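Local coordinates for protein thymine dioxygenase (Neurospora crassa, PDB 5C3Q) that probably hydroxylates the methyl group of thymine, using a metal-bound 2-oxoglutarate and molecular oxygen, as iron-dependent dioxygenases of this family do, at residues G257-L260 against A261-S264; L30-E33 against T34-I38. All coordinates share one frame; numbering follows the deposited sequence.

How the interactions relate
Both interactions lie within single helices: interaction 2 in helix 28-44 near the start of the chain, interaction 1 in the short helix 258-263 much later. Their centres are 21 Å apart and their nearest atoms about 9 Å, so they do not touch. Helix 147-173 is a common neighbour, receiving Leu260 from interaction 1 and Leu32, Ala35 and Ile38 from interaction 2. Interaction 1 follows strand 251-256 of the double-stranded beta-helix, and Gly257 comes within about 4 Å of the side chain of Asp218, one of the nickel ligands. Interaction 2, away from the annotated sites, is where helix 28-44 meets helix 147-173 and strand 13-19, near the edge of the large mixed sheet.

Interaction 1: residues G257-L260 against A261-S264; sequences GDLL and ARWS. With EDO (1,2-ethanediol), chain K.
The shortest polar bond joining residues 257-260 to 261-264 runs from Trp263 N to Leu259 O, at 2.7 Å, within the short helix 258-263. One residue further on, Ser264 N reaches Leu260 O at 2.8 Å, closing the last turn. The first turn opens at Gly257, the N-cap, whose O accepts a nearly straight bond from Ala261 N at 3.1 Å (169° at the hydrogen). Glycine suits this buried place close to the side chain of Asp218, a nickel ligand, because having no side chain lets the backbone lie there.

Serine suits the other end because its hydroxyl can fold back on the helix. With chi1 at 74°, OG sits between its own backbone N and carbonyl carbon, 2.8 Å from Ala261 O and 3.1 Å from Leu260 O; its single proton may serve either.

Leucine and tryptophan supply the apolar side. Leu260 CD1 lies 4.1 Å from Trp263 CE3, meeting the indole obliquely. Arg262 departs from the helix as an extended chain, and a 1,2-ethanediol, probably from the crystallisation liquor, bridges the two terminal nitrogens of its guanidinium: NH1 binds O2 at 2.8 Å and NH2, which also bonds Glu319 O, binds O1 at 3.2 Å. The diol meets the edge of the flat group.

Backbone hydrogen bonds from Asp258 to Asp218, Leu259 to Tyr219 and Leu260 to Gly220 tie the first turn to the segment carrying a nickel ligand and a thymine-pocket residue, and probably help to position it. The Asp258 carboxylate bonds Thr217 and Ser270 and forms a salt bridge with Arg330 of helix 323-332. The helix follows strand 251-256 directly, with Leu260 against Met166 and Ile169 of helix 147-173 and Leu259 against helix 323-332 and strand 321-322.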
ATOM      1  N   GLY A 257      -7.566  -3.054   1.240  1.00 18.65           N
ATOM      2  CA  GLY A 257      -7.237  -3.985   0.172  1.00 18.21           C
ATOM      3  C   GLY A 257      -8.359  -4.975  -0.121  1.00 18.26           C
ATOM      4  O   GLY A 257      -9.389  -4.995   0.553  1.00 17.99           O
ATOM      5  N   ASP A 258      -8.132  -5.824  -1.115  1.00 18.22           N
ATOM      6  CA  ASP A 258      -9.163  -6.730  -1.612  1.00 18.61           C
ATOM      7  C   ASP A 258      -9.629  -7.739  -0.581  1.00 18.99           C
ATOM      8  O   ASP A 258     -10.797  -8.111  -0.572  1.00 19.30           O
ATOM      9  CB  ASP A 258      -8.684  -7.428  -2.886  1.00 18.74           C
ATOM     10  CG  ASP A 258      -8.507  -6.459  -4.043  1.00 19.10           C
ATOM     11  OD1 ASP A 258      -9.115  -5.362  -3.989  1.00 18.88           O
ATOM     12  OD2 ASP A 258      -7.768  -6.785  -5.001  1.00 18.97           O
ATOM     13  N   LEU A 259      -8.729  -8.174   0.297  1.00 19.10           N
ATOM     14  CA  LEU A 259      -9.097  -9.147   1.313  1.00 19.53           C
ATOM     15  C   LEU A 259     -10.057  -8.515   2.334  1.00 18.80           C
ATOM     16  O   LEU A 259     -11.033  -9.147   2.742  1.00 18.56           O
ATOM     17  CB  LEU A 259      -7.841  -9.725   1.985  1.00 20.60           C
ATOM     18  CG  LEU A 259      -7.753 -11.212   2.355  1.00 22.39           C
ATOM     19  CD1 LEU A 259      -8.530 -12.143   1.430  1.00 23.05           C
ATOM     20  CD2 LEU A 259      -6.282 -11.623   2.405  1.00 22.89           C
ATOM     21  N   LEU A 260      -9.806  -7.267   2.725  1.00 18.20           N
ATOM     22  CA  LEU A 260     -10.724  -6.572   3.643  1.00 18.11           C
ATOM     23  C   LEU A 260     -12.080  -6.304   2.981  1.00 17.79           C
ATOM     24  O   LEU A 260     -13.117  -6.466   3.608  1.00 17.94           O
ATOM     25  CB  LEU A 260     -10.115  -5.266   4.175  1.00 17.80           C
ATOM     26  CG  LEU A 260     -10.976  -4.457   5.157  1.00 18.13           C
ATOM     27  CD1 LEU A 260     -11.446  -5.299   6.337  1.00 18.60           C
ATOM     28  CD2 LEU A 260     -10.206  -3.246   5.659  1.00 18.20           C
ATOM     29  N   ALA A 261     -12.064  -5.908   1.714  1.00 17.89           N
ATOM     30  CA  ALA A 261     -13.301  -5.734   0.946  1.00 18.31           C
ATOM     31  C   ALA A 261     -14.157  -6.993   1.032  1.00 18.96           C
ATOM     32  O   ALA A 261     -15.331  -6.945   1.397  1.00 18.87           O
ATOM     33  CB  ALA A 261     -12.979  -5.416  -0.507  1.00 18.20           C
ATOM     34  N   ARG A 262     -13.530  -8.121   0.723  1.00 19.49           N
ATOM     35  CA  ARG A 262     -14.178  -9.427   0.766  1.00 20.79           C
ATOM     36  C   ARG A 262     -14.608  -9.821   2.189  1.00 20.99           C
ATOM     37  O   ARG A 262     -15.720 -10.290   2.406  1.00 21.03           O
ATOM     38  CB  ARG A 262     -13.205 -10.465   0.215  1.00 21.68           C
ATOM     39  CG  ARG A 262     -13.768 -11.858   0.108  1.00 23.01           C
ATOM     40  CD  ARG A 262     -12.666 -12.853  -0.178  1.00 23.76           C
ATOM     41  NE  ARG A 262     -13.248 -14.178  -0.347  1.00 24.63           N
ATOM     42  CZ  ARG A 262     -13.163 -14.930  -1.441  1.00 24.95           C
ATOM     43  NH1 ARG A 262     -12.473 -14.530  -2.506  1.00 24.23           N
ATOM     44  NH2 ARG A 262     -13.765 -16.113  -1.444  1.00 25.83           N
ATOM     45  N   TRP A 263     -13.695  -9.644   3.140  1.00 21.07           N
ATOM     46  CA  TRP A 263     -13.938  -9.899   4.572  1.00 21.06           C
ATOM     47  C   TRP A 263     -15.154  -9.122   5.107  1.00 21.16           C
ATOM     48  O   TRP A 263     -15.937  -9.636   5.913  1.00 21.51           O
ATOM     49  CB  TRP A 263     -12.679  -9.487   5.337  1.00 20.98           C
ATOM     50  CG  TRP A 263     -12.469 -10.079   6.687  1.00 21.75           C
ATOM     51  CD1 TRP A 263     -13.248 -10.993   7.333  1.00 22.52           C
ATOM     52  CD2 TRP A 263     -11.350  -9.830   7.537  1.00 22.02           C
ATOM     53  NE1 TRP A 263     -12.695 -11.306   8.554  1.00 22.88           N
ATOM     54  CE2 TRP A 263     -11.525 -10.606   8.700  1.00 22.68           C
ATOM     55  CE3 TRP A 263     -10.217  -9.014   7.432  1.00 21.88           C
ATOM     56  CZ2 TRP A 263     -10.607 -10.594   9.751  1.00 23.11           C
ATOM     57  CZ3 TRP A 263      -9.306  -9.002   8.479  1.00 22.23           C
ATOM     58  CH2 TRP A 263      -9.507  -9.788   9.621  1.00 22.69           C
ATOM     59  N   SER A 264     -15.304  -7.890   4.630  1.00 20.51           N
ATOM     60  CA  SER A 264     -16.387  -6.993   5.030  1.00 20.17           C
ATOM     61  C   SER A 264     -17.686  -7.214   4.254  1.00 20.50           C
ATOM     62  O   SER A 264     -18.647  -6.457   4.423  1.00 20.57           O
ATOM     63  CB  SER A 264     -15.928  -5.543   4.841  1.00 19.78           C
ATOM     64  OG  SER A 264     -15.908  -5.178   3.471  1.00 19.14           O
TER
HETATM   65  C1  EDO K 407     -12.852 -17.984  -4.014  1.00 43.91           C
HETATM   66  O1  EDO K 407     -14.218 -18.304  -3.704  1.00 47.04           O
HETATM   67  C2  EDO K 407     -12.836 -16.719  -4.864  1.00 42.53           C
HETATM   68  O2  EDO K 407     -11.617 -15.981  -4.714  1.00 41.62           O

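Interaction 2: residues L30-E33 against T34-I38; sequences LKLE and TAKAI
Lys36 lies back over Leu32, one turn earlier in the same alpha-helix, in the i to i+4 pairing that places two side chains on one flank. Its CB stands 3.4 Å from Leu32 O, and the torsion that turns CG beside the backbone N (chi1 -73°) brings CG to 3.3 Å from that same Leu32 O. From there the chain is extended. CD drifts from the carbonyl towards the leucine branch, CE rests 3.7 Å from Leu32 CG and also touches CD1, and NZ ends 3.9 Å from Leu32 CD2. Lysine suits this exposed position because its methylenes can run along the carbonyl and then the side chain of a leucine while the amine is carried out to the surface end of the pair. Beneath them, Lys36 N bonds Leu32 O at 2.9 Å, one of the regular rungs that also link Ala35 to Lys31 and Ala37 to Glu33.

The two alanines keep the helix slim where it meets its neighbours: Ala35 packs on Val171 of helix 147-173, which Leu32 also touches, and Ala37 on Ile18 of strand 13-19. Thr34 is buried against that strand and against helix 21-25, and Leu30 CD1 comes to 4.1 Å from Thr34 OG1, adding an apolar neighbour to the hydroxyl. A buried hydroxyl needs a partner, and threonine finds one in its own helix, since OG1, placed beside the backbone N, points back to the preceding turn. Leu30 O takes two bonds from one residue, from Thr34 OG1 at 2.7 Å and from Thr34 N at 2.9 Å, and the two donors approach from opposite faces of the carbonyl plane, tilted from it by 31° and 29°.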
ATOM      1  N   LEU A  30     -15.489  11.380  21.451  1.00 34.13           N
ATOM      2  CA  LEU A  30     -14.564  11.731  20.373  1.00 33.64           C
ATOM      3  C   LEU A  30     -13.957  10.495  19.703  1.00 32.60           C
ATOM      4  O   LEU A  30     -13.757  10.472  18.486  1.00 30.58           O
ATOM      5  CB  LEU A  30     -13.448  12.626  20.913  1.00 34.23           C
ATOM      6  CG  LEU A  30     -12.430  13.160  19.905  1.00 34.22           C
ATOM      7  CD1 LEU A  30     -13.102  14.021  18.845  1.00 34.22           C
ATOM      8  CD2 LEU A  30     -11.352  13.953  20.630  1.00 34.95           C
ATOM      9  N   LYS A  31     -13.654   9.485  20.514  1.00 32.79           N
ATOM     10  CA  LYS A  31     -13.109   8.214  20.041  1.00 32.54           C
ATOM     11  C   LYS A  31     -14.052   7.538  19.051  1.00 31.43           C
ATOM     12  O   LYS A  31     -13.639   7.124  17.965  1.00 29.79           O
ATOM     13  CB  LYS A  31     -12.879   7.288  21.234  1.00 34.21           C
ATOM     14  CG  LYS A  31     -12.006   6.078  20.948  1.00 35.14           C
ATOM     15  CD  LYS A  31     -11.248   5.611  22.189  1.00 36.60           C
ATOM     16  CE  LYS A  31     -10.542   6.767  22.891  1.00 37.93           C
ATOM     17  NZ  LYS A  31      -9.344   6.377  23.681  1.00 39.05           N
ATOM     18  N   LEU A  32     -15.319   7.432  19.444  1.00 31.40           N
ATOM     19  CA  LEU A  32     -16.352   6.837  18.602  1.00 31.08           C
ATOM     20  C   LEU A  32     -16.603   7.662  17.341  1.00 30.03           C
ATOM     21  O   LEU A  32     -16.713   7.106  16.245  1.00 28.55           O
ATOM     22  CB  LEU A  32     -17.659   6.675  19.385  1.00 32.51           C
ATOM     23  CG  LEU A  32     -18.805   5.985  18.638  1.00 33.12           C
ATOM     24  CD1 LEU A  32     -18.431   4.562  18.243  1.00 33.21           C
ATOM     25  CD2 LEU A  32     -20.066   5.984  19.483  1.00 34.33           C
ATOM     26  N   GLU A  33     -16.693   8.982  17.491  1.00 29.76           N
ATOM     27  CA  GLU A  33     -16.867   9.869  16.336  1.00 29.65           C
ATOM     28  C   GLU A  33     -15.747   9.653  15.317  1.00 27.41           C
ATOM     29  O   GLU A  33     -15.991   9.574  14.114  1.00 26.41           O
ATOM     30  CB  GLU A  33     -16.889  11.340  16.767  1.00 31.78           C
ATOM     31  CG  GLU A  33     -17.128  12.318  15.620  1.00 33.48           C
ATOM     32  CD  GLU A  33     -17.070  13.776  16.050  1.00 36.23           C
ATOM     33  OE1 GLU A  33     -18.014  14.527  15.722  1.00 38.69           O
ATOM     34  OE2 GLU A  33     -16.087  14.178  16.716  1.00 37.51           O
ATOM     35  N   THR A  34     -14.519   9.566  15.811  1.00 25.99           N
ATOM     36  CA  THR A  34     -13.353   9.409  14.951  1.00 24.60           C
ATOM     37  C   THR A  34     -13.347   8.031  14.276  1.00 23.62           C
ATOM     38  O   THR A  34     -13.059   7.920  13.086  1.00 22.91           O
ATOM     39  CB  THR A  34     -12.052   9.625  15.752  1.00 24.37           C
ATOM     40  OG1 THR A  34     -12.107  10.900  16.405  1.00 24.55           O
ATOM     41  CG2 THR A  34     -10.841   9.594  14.843  1.00 24.02           C
ATOM     42  N   ALA A  35     -13.669   6.992  15.039  1.00 23.34           N
ATOM     43  CA  ALA A  35     -13.739   5.634  14.508  1.00 23.04           C
ATOM     44  C   ALA A  35     -14.790   5.526  13.403  1.00 22.95           C
ATOM     45  O   ALA A  35     -14.542   4.916  12.360  1.00 22.21           O
ATOM     46  CB  ALA A  35     -14.039   4.645  15.623  1.00 23.33           C
ATOM     47  N   LYS A  36     -15.959   6.125  13.634  1.00 23.58           N
ATOM     48  CA  LYS A  36     -17.025   6.160  12.629  1.00 23.89           C
ATOM     49  C   LYS A  36     -16.607   6.897  11.359  1.00 23.05           C
ATOM     50  O   LYS A  36     -16.997   6.499  10.258  1.00 22.73           O
ATOM     51  CB  LYS A  36     -18.298   6.795  13.202  1.00 25.36           C
ATOM     52  CG  LYS A  36     -19.045   5.904  14.182  1.00 26.52           C
ATOM     53  CD  LYS A  36     -20.219   6.636  14.811  1.00 28.12           C
ATOM     54  CE  LYS A  36     -21.054   5.706  15.671  1.00 29.23           C
ATOM     55  NZ  LYS A  36     -22.241   6.398  16.239  1.00 30.74           N
ATOM     56  N   ALA A  37     -15.829   7.969  11.511  1.00 22.71           N
ATOM     57  CA  ALA A  37     -15.336   8.736  10.360  1.00 22.55           C
ATOM     58  C   ALA A  37     -14.353   7.907   9.532  1.00 21.86           C
ATOM     59  O   ALA A  37     -14.399   7.922   8.301  1.00 21.63           O
ATOM     60  CB  ALA A  37     -14.677  10.029  10.820  1.00 22.87           C
ATOM     61  N   ILE A  38     -13.465   7.194  10.222  1.00 21.22           N
ATOM     62  CA  ILE A  38     -12.525   6.278   9.579  1.00 20.88           C
ATOM     63  C   ILE A  38     -13.288   5.204   8.802  1.00 20.45           C
ATOM     64  O   ILE A  38     -13.037   4.995   7.620  1.00 20.43           O
ATOM     65  CB  ILE A  38     -11.573   5.637  10.614  1.00 20.74           C
ATOM     66  CG1 ILE A  38     -10.589   6.692  11.139  1.00 21.04           C
ATOM     67  CG2 ILE A  38     -10.816   4.459  10.015  1.00 20.64           C
ATOM     68  CD1 ILE A  38      -9.851   6.293  12.403  1.00 21.22           C
TER